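Local structure of periplasmic binding protein (Roseiflexus sp. RS-1, 5GJ3) at residues V167-A172 with I259-A264. The protein binds heme, two molecules in this form, and probably passes it on to a membrane transporter in bacterial heme acquisition. Sequence-based numbering, arbitrary orientation.
Sequences VMIAAA and IAFYDA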
# COMPACT_ATOMS: atom_id res chain seq x y z
N VAL A 167 -1.76 -3.82 10.01
CA VAL A 167 -3.10 -3.26 10.15
C VAL A 167 -4.11 -3.94 9.20
O VAL A 167 -5.25 -4.25 9.59
CB VAL A 167 -3.10 -1.70 9.97
CG1 VAL A 167 -4.52 -1.16 9.94
CG2 VAL A 167 -2.32 -1.04 11.08
N MET A 168 -3.71 -4.16 7.95
CA MET A 168 -4.61 -4.84 7.01
C MET A 168 -4.93 -6.31 7.45
O MET A 168 -6.07 -6.74 7.36
CB MET A 168 -4.03 -4.83 5.59
CG MET A 168 -3.70 -3.43 5.04
SD MET A 168 -5.25 -2.60 4.62
CE MET A 168 -5.68 -3.44 3.07
N ILE A 169 -3.91 -7.05 7.87
CA ILE A 169 -4.12 -8.44 8.31
C ILE A 169 -5.13 -8.48 9.46
O ILE A 169 -6.07 -9.25 9.42
CB ILE A 169 -2.80 -9.12 8.72
CG1 ILE A 169 -1.97 -9.37 7.43
CG2 ILE A 169 -3.11 -10.51 9.36
CD1 ILE A 169 -0.53 -9.77 7.72
N ALA A 170 -4.93 -7.62 10.47
CA ALA A 170 -5.79 -7.64 11.69
C ALA A 170 -7.22 -7.25 11.36
O ALA A 170 -8.15 -7.95 11.73
CB ALA A 170 -5.24 -6.75 12.80
N ALA A 171 -7.39 -6.17 10.61
CA ALA A 171 -8.77 -5.76 10.27
C ALA A 171 -9.48 -6.77 9.39
O ALA A 171 -10.69 -6.81 9.39
CB ALA A 171 -8.80 -4.38 9.63
N ALA A 172 -8.75 -7.56 8.61
CA ALA A 172 -9.41 -8.61 7.79
C ALA A 172 -9.66 -9.91 8.59
O ALA A 172 -10.17 -10.90 8.05
CB ALA A 172 -8.58 -8.91 6.53
N ILE A 259 -12.07 -12.52 2.74
CA ILE A 259 -12.62 -13.68 1.99
C ILE A 259 -11.60 -14.84 2.00
O ILE A 259 -11.94 -15.98 2.33
CB ILE A 259 -13.01 -13.31 0.51
CG1 ILE A 259 -14.15 -12.26 0.44
CG2 ILE A 259 -13.44 -14.57 -0.26
CD1 ILE A 259 -15.26 -12.55 1.40
N ALA A 260 -10.35 -14.55 1.65
CA ALA A 260 -9.29 -15.58 1.68
C ALA A 260 -9.02 -16.12 3.11
O ALA A 260 -8.88 -17.34 3.34
CB ALA A 260 -8.02 -15.01 1.09
N PHE A 261 -9.00 -15.23 4.09
CA PHE A 261 -8.72 -15.64 5.46
C PHE A 261 -9.85 -16.54 5.97
O PHE A 261 -9.62 -17.50 6.73
CB PHE A 261 -8.62 -14.40 6.34
CG PHE A 261 -7.35 -13.57 6.14
CD1 PHE A 261 -6.37 -13.91 5.19
CD2 PHE A 261 -7.17 -12.41 6.90
CE1 PHE A 261 -5.22 -13.12 5.04
CE2 PHE A 261 -6.04 -11.62 6.76
CZ PHE A 261 -5.06 -11.98 5.82
N TYR A 262 -11.08 -16.24 5.55
CA TYR A 262 -12.26 -17.01 6.00
C TYR A 262 -12.10 -18.44 5.51
O TYR A 262 -12.34 -19.39 6.26
CB TYR A 262 -13.57 -16.37 5.47
CG TYR A 262 -14.83 -17.08 5.94
CD1 TYR A 262 -15.48 -16.73 7.16
CD2 TYR A 262 -15.38 -18.11 5.18
CE1 TYR A 262 -16.64 -17.40 7.58
CE2 TYR A 262 -16.54 -18.78 5.59
CZ TYR A 262 -17.16 -18.43 6.78
OH TYR A 262 -18.29 -19.11 7.14
N ASP A 263 -11.69 -18.58 4.26
CA ASP A 263 -11.46 -19.89 3.67
C ASP A 263 -10.36 -20.68 4.39
O ASP A 263 -10.49 -21.88 4.67
CB ASP A 263 -11.11 -19.75 2.19
CG ASP A 263 -11.10 -21.12 1.51
OD1 ASP A 263 -12.18 -21.64 1.17
OD2 ASP A 263 -10.02 -21.71 1.39
N ALA A 264 -9.26 -19.99 4.69
CA ALA A 264 -8.17 -20.57 5.47
C ALA A 264 -8.61 -20.97 6.87
O ALA A 264 -8.17 -22.03 7.37
CB ALA A 264 -6.99 -19.62 5.52
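In the second, C-terminal half of this periplasmic binding protein, helix 250-267 packs against the C-terminal end of helix 164-171, and Phe261 reaches across to Ile169 and Ala172. One side of its ring, CD2 and CE2, does the touching. The methyl CB of Ala172 lies beside this C-C bond, 3.7 Å from Phe261 CE2, while the branch methyl CG2 of Ile169 lies 4.1 Å from the same CE2, the two side chains of Ile169 and Phe261 crossing at about a right angle. The carbonyl O of Ile169 meets the ring edge in its plane, 3.6 Å from Phe261 CE2, where the slightly positive C-H rim probably suits it. Ala172 O comes in obliquely, 3.6 Å from Phe261 CD2, and is hydrogen-bonded to Thr258 one turn earlier on the longer helix. With CG anti to its own carbonyl carbon (chi1 -73°), Phe261 extends its ring to the shorter helix's end. An alanine in its place would probably open a gap beside Ile169 and Ala172 and take the ring away from the two carbonyls. Val145 of strand 144-151 touches both Ile169 and Phe261, and Leu203 of strand 201-205 touches Ile169, an apolar helix-on-sheet layer typical of alpha/beta lobes.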